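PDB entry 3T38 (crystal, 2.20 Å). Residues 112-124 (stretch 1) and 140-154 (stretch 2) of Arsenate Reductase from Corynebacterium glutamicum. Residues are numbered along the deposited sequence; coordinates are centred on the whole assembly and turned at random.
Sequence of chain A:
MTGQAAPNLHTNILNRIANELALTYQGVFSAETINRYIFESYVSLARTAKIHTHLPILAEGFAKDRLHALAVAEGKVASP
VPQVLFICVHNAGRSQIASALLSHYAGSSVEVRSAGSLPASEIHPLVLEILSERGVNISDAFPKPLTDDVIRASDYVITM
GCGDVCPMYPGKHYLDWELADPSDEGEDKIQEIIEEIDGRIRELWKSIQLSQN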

# COMPACT_ATOMS: atom_id res chain seq x y z
N VAL A 112 10.24 -17.71 0.81
CA VAL A 112 11.00 -16.47 0.59
C VAL A 112 10.06 -15.42 0.01
O VAL A 112 9.31 -15.74 -0.89
N ARG A 113 10.16 -14.16 0.46
CA ARG A 113 9.37 -13.05 -0.05
C ARG A 113 10.22 -11.88 -0.37
O ARG A 113 11.33 -11.72 0.18
N SER A 114 9.73 -11.04 -1.27
CA SER A 114 10.37 -9.72 -1.45
C SER A 114 9.38 -8.55 -1.54
O SER A 114 8.19 -8.76 -1.72
N ALA A 115 9.87 -7.30 -1.42
CA ALA A 115 8.97 -6.17 -1.51
C ALA A 115 9.79 -4.93 -1.66
O ALA A 115 11.01 -4.98 -1.48
N GLY A 116 9.10 -3.83 -2.00
CA GLY A 116 9.75 -2.57 -2.25
C GLY A 116 9.08 -1.48 -1.45
O GLY A 116 7.91 -1.61 -1.06
N SER A 117 9.85 -0.44 -1.12
CA SER A 117 9.28 0.79 -0.59
C SER A 117 8.58 1.56 -1.74
O SER A 117 7.59 2.26 -1.51
N LEU A 118 9.15 1.51 -2.94
CA LEU A 118 8.60 2.32 -4.04
C LEU A 118 8.61 1.45 -5.33
O LEU A 118 9.44 1.66 -6.26
N PRO A 119 7.72 0.47 -5.39
CA PRO A 119 7.80 -0.50 -6.50
C PRO A 119 7.87 0.11 -7.88
O PRO A 119 7.13 1.01 -8.20
N ALA A 120 8.71 -0.44 -8.74
CA ALA A 120 8.61 -0.19 -10.16
C ALA A 120 7.39 -0.93 -10.72
O ALA A 120 6.65 -1.62 -9.99
N SER A 121 7.18 -0.79 -12.03
CA SER A 121 6.04 -1.41 -12.65
C SER A 121 6.33 -2.83 -13.06
O SER A 121 5.40 -3.62 -13.21
N GLU A 122 7.61 -3.16 -13.20
CA GLU A 122 8.06 -4.50 -13.59
C GLU A 122 9.50 -4.76 -13.13
O GLU A 122 10.26 -3.84 -12.83
N ILE A 123 9.85 -6.04 -13.06
CA ILE A 123 11.19 -6.44 -12.76
C ILE A 123 12.14 -5.83 -13.84
O ILE A 123 11.78 -5.72 -14.98
N HIS A 124 13.36 -5.48 -13.44
CA HIS A 124 14.37 -5.05 -14.40
C HIS A 124 14.59 -6.20 -15.43
O HIS A 124 14.83 -7.33 -15.06
N ASP A 140 7.20 -15.97 -12.17
CA ASP A 140 6.02 -15.26 -11.63
C ASP A 140 6.33 -14.16 -10.60
O ASP A 140 5.59 -13.95 -9.62
N ALA A 141 7.44 -13.48 -10.81
CA ALA A 141 7.89 -12.46 -9.86
C ALA A 141 7.32 -11.14 -10.34
O ALA A 141 7.08 -10.97 -11.54
N PHE A 142 7.06 -10.21 -9.43
CA PHE A 142 6.54 -8.88 -9.83
C PHE A 142 6.87 -7.93 -8.70
O PHE A 142 7.00 -8.37 -7.56
N PRO A 143 7.03 -6.63 -9.00
CA PRO A 143 7.34 -5.71 -7.87
C PRO A 143 6.10 -5.45 -7.07
O PRO A 143 5.01 -5.40 -7.64
N LYS A 144 6.24 -5.28 -5.76
CA LYS A 144 5.03 -5.14 -4.90
C LYS A 144 5.46 -4.32 -3.71
O LYS A 144 6.62 -4.43 -3.30
N PRO A 145 4.53 -3.55 -3.11
CA PRO A 145 4.98 -2.80 -1.93
C PRO A 145 5.14 -3.65 -0.69
O PRO A 145 4.38 -4.61 -0.45
N LEU A 146 6.06 -3.21 0.16
CA LEU A 146 6.15 -3.72 1.52
C LEU A 146 4.82 -3.64 2.28
O LEU A 146 4.16 -2.62 2.28
N THR A 147 4.46 -4.70 2.94
CA THR A 147 3.22 -4.70 3.75
C THR A 147 3.57 -5.34 5.10
O THR A 147 4.58 -6.02 5.24
N ASP A 148 2.78 -5.07 6.10
CA ASP A 148 3.09 -5.44 7.46
C ASP A 148 2.93 -6.94 7.65
O ASP A 148 3.73 -7.54 8.34
N ASP A 149 1.91 -7.55 7.04
CA ASP A 149 1.69 -8.98 7.27
C ASP A 149 2.98 -9.79 6.98
O ASP A 149 3.34 -10.67 7.75
N VAL A 150 3.68 -9.47 5.89
CA VAL A 150 4.88 -10.25 5.53
C VAL A 150 6.09 -10.00 6.42
O VAL A 150 6.94 -10.89 6.52
N ILE A 151 6.14 -8.84 7.08
CA ILE A 151 7.15 -8.60 8.04
C ILE A 151 6.86 -9.46 9.25
O ILE A 151 7.75 -10.15 9.74
N ARG A 152 5.62 -9.46 9.71
CA ARG A 152 5.23 -10.24 10.92
C ARG A 152 5.48 -11.73 10.75
O ARG A 152 5.83 -12.46 11.71
N ALA A 153 5.29 -12.21 9.52
CA ALA A 153 5.45 -13.65 9.30
C ALA A 153 6.95 -13.98 9.31
O ALA A 153 7.28 -15.10 9.52
N SER A 154 7.84 -13.03 8.97
CA SER A 154 9.19 -13.34 8.60
C SER A 154 10.06 -13.72 9.84
O SER A 154 9.90 -13.13 10.91

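Side-chain packing between residues 112-124 and 140-154 of the arsenate reductase, which together bury 689 Å² counted over both sides. The strongest cross-links are two backbone hydrogen bonds around Gly-116: Leu-146 N donates to Gly-116 O at 2.7 Å (N-H...O angle 163°), and Gly-116 N donates to Lys-144 O at 2.9 Å (144°). They form a single bridge between Gly-116 and Pro-145; Gly-116 bonds through both its N and its O to the residues flanking Pro-145, Lys-144 and Leu-146, and the missing N-H of the proline costs this pattern nothing. Two CA-H...O contacts reinforce the pairing, Pro-145 CA to Gly-116 O at 3.3 Å and Ala-115 CA to Lys-144 O at 3.4 Å.

Lys-144 provides the side-chain hydrogen bond across the contact. Its CA-to-CB bond points away from the other stretch, yet chi angles of p, t, p, p curl the chain so that its end comes back. Lys-144 NZ donates to Ser-114 O at 3.3 Å and, within its own stretch, to Phe-142 O at 2.9 Å, so the ammonium group ties together backbone carbonyls from both stretches. Ser-114 OG (chi1 p) lies 3.4 Å from Lys-144 NZ. Water 2 accepts from Ser-114 N at 2.8 Å and, weakly, from Lys-144 NZ at 3.2 Å, adding a bridge beside the direct bond.

A second water joins Arg-113 to Ser-154: water 1 accepts from Arg-113 NH1 at 2.9 Å and donates to Ser-154 OG at 2.6 Å. Ser-154 OG in turn donates to Val-150 O in a very short 2.5 Å bond, linking the water to the helix backbone. Arg-113 points toward stretch 2 in an m, t, t conformation with chi4 at 86°. Its aliphatic part packs on Val-150 (chi1 m), Arg-113 CD to Val-150 CG1 at 3.8 Å, while Arg-113 NH1 lies 4.1 Å from Ala-153 CB; the guanidinium meets both methyl groups obliquely. Val-150 and Ala-153 themselves point toward the strand.

Beside the bridge, Ala-115 points sideways, and its CB sits 3.5 Å from Leu-146 CA and 4.0 Å from Leu-146 CD1; Leu-146 has chi1 t and chi2 p.

Farther along, prolines dominate. Pro-119 points toward stretch 2, with CG 3.4 Å from Pro-145 N and 4.0 Å from Pro-145 CB, and CB 4.0 Å from Pro-143 CB. Pro-143, the residue most covered by the other stretch, lies against a turn of backbone: its CB is 3.3 Å from Ala-120 O and its CG 3.4 Å from Glu-122 C. The CA-to-CB bonds of Ser-121 and Glu-122 point away, and the closest atom each presents to Pro-143 is its main-chain C. Ile-123 (m, m) closes this end: it starts sideways, but its CD1 reaches Phe-142 CA at 3.7 Å, Pro-143 CD at 3.8 Å and Ala-141 CB at 4.3 Å. The CA-to-CB bond of Phe-142 (chi1 p) points away, and Leu-118 also points away, outside the contact.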

# COMPACT_ATOMS: atom_id res chain seq x y z
CB VAL A 112 12.20 -16.69 -0.35
CG1 VAL A 112 13.22 -15.47 -0.24
CG2 VAL A 112 12.98 -18.01 0.00
CB ARG A 113 8.38 -12.63 0.98
CG ARG A 113 7.59 -13.81 1.46
CD ARG A 113 6.35 -13.37 2.22
NE ARG A 113 5.42 -14.49 2.48
CZ ARG A 113 5.48 -15.31 3.52
NH1 ARG A 113 6.50 -15.24 4.37
NH2 ARG A 113 4.54 -16.25 3.69
CB SER A 114 11.26 -9.73 -2.71
OG SER A 114 10.54 -10.09 -3.90
CB ALA A 115 7.99 -6.11 -0.26
CB SER A 117 10.36 1.65 0.11
OG SER A 117 11.36 2.07 -0.80
CB LEU A 118 9.44 3.59 -4.23
CG LEU A 118 9.71 4.52 -3.05
CD1 LEU A 118 10.82 5.67 -3.43
CD2 LEU A 118 8.42 5.18 -2.43
CB PRO A 119 6.48 -1.29 -6.36
CG PRO A 119 6.13 -1.19 -4.87
CD PRO A 119 6.58 0.22 -4.47
CB ALA A 120 9.89 -0.66 -10.87
CB SER A 121 5.57 -0.60 -13.85
OG SER A 121 6.55 -0.63 -14.84
CB GLU A 122 7.97 -4.71 -15.11
CG GLU A 122 6.55 -4.69 -15.73
CD GLU A 122 6.56 -5.14 -17.19
OE1 GLU A 122 7.64 -5.55 -17.67
OE2 GLU A 122 5.51 -5.08 -17.88
CB ILE A 123 11.35 -7.99 -12.82
CG1 ILE A 123 10.30 -8.74 -11.99
CG2 ILE A 123 12.77 -8.42 -12.47
CD1 ILE A 123 10.08 -8.25 -10.64
CB HIS A 124 15.66 -4.74 -13.62
CG HIS A 124 16.66 -3.94 -14.39
ND1 HIS A 124 17.22 -4.38 -15.58
CD2 HIS A 124 17.21 -2.73 -14.14
CE1 HIS A 124 18.07 -3.48 -16.02
NE2 HIS A 124 18.08 -2.46 -15.17
CB ASP A 140 5.02 -16.27 -11.09
CG ASP A 140 4.37 -17.06 -12.23
OD1 ASP A 140 3.54 -16.49 -13.00
OD2 ASP A 140 4.72 -18.27 -12.36
CB ALA A 141 9.38 -12.44 -9.79
CB PHE A 142 5.01 -8.91 -10.09
CG PHE A 142 4.21 -9.43 -8.93
CD1 PHE A 142 4.04 -10.79 -8.73
CD2 PHE A 142 3.63 -8.55 -8.02
CE1 PHE A 142 3.32 -11.29 -7.61
CE2 PHE A 142 2.89 -9.01 -6.93
CZ PHE A 142 2.74 -10.38 -6.70
CB PRO A 143 7.76 -4.41 -8.57
CG PRO A 143 8.02 -4.83 -10.05
CD PRO A 143 7.04 -5.94 -10.29
CB LYS A 144 4.52 -6.49 -4.46
CG LYS A 144 5.49 -7.38 -3.60
CD LYS A 144 5.13 -8.93 -3.68
CE LYS A 144 5.83 -9.63 -4.91
NZ LYS A 144 7.32 -9.31 -4.84
CB PRO A 145 3.84 -1.81 -1.67
CG PRO A 145 2.54 -2.58 -2.11
CD PRO A 145 3.05 -3.55 -3.27
CB LEU A 146 7.19 -2.92 2.29
CG LEU A 146 7.56 -3.48 3.65
CD1 LEU A 146 8.08 -4.99 3.53
CD2 LEU A 146 8.62 -2.45 4.19
CB THR A 147 2.10 -5.50 3.08
OG1 THR A 147 2.56 -6.83 2.84
CG2 THR A 147 1.58 -4.83 1.73
CB ASP A 148 2.12 -4.73 8.44
CG ASP A 148 2.53 -4.88 9.89
OD1 ASP A 148 3.59 -4.30 10.26
OD2 ASP A 148 1.78 -5.52 10.64
CB ASP A 149 0.54 -9.54 6.44
CG ASP A 149 0.46 -8.90 5.07
OD1 ASP A 149 1.52 -8.57 4.42
OD2 ASP A 149 -0.67 -8.62 4.68
CB VAL A 150 5.24 -10.19 4.02
CG1 VAL A 150 3.96 -10.58 3.21
CG2 VAL A 150 5.75 -8.81 3.62
CB ILE A 151 7.25 -7.11 8.43
CG1 ILE A 151 7.62 -6.22 7.20
CG2 ILE A 151 8.33 -6.94 9.53
CD1 ILE A 151 7.28 -4.66 7.47
CB ARG A 152 3.78 -10.01 11.24
CG ARG A 152 3.45 -8.62 11.79
CD ARG A 152 2.01 -8.54 12.27
NE ARG A 152 1.61 -7.23 12.79
CZ ARG A 152 1.39 -6.98 14.07
NH1 ARG A 152 1.56 -7.94 15.00
NH2 ARG A 152 1.04 -5.77 14.45
CB ALA A 153 4.81 -14.03 7.94
CB SER A 154 9.79 -12.16 7.82
OG SER A 154 9.15 -12.04 6.56
O HOH W 1 8.95 -13.65 4.55
O HOH W 2 7.54 -11.84 -2.85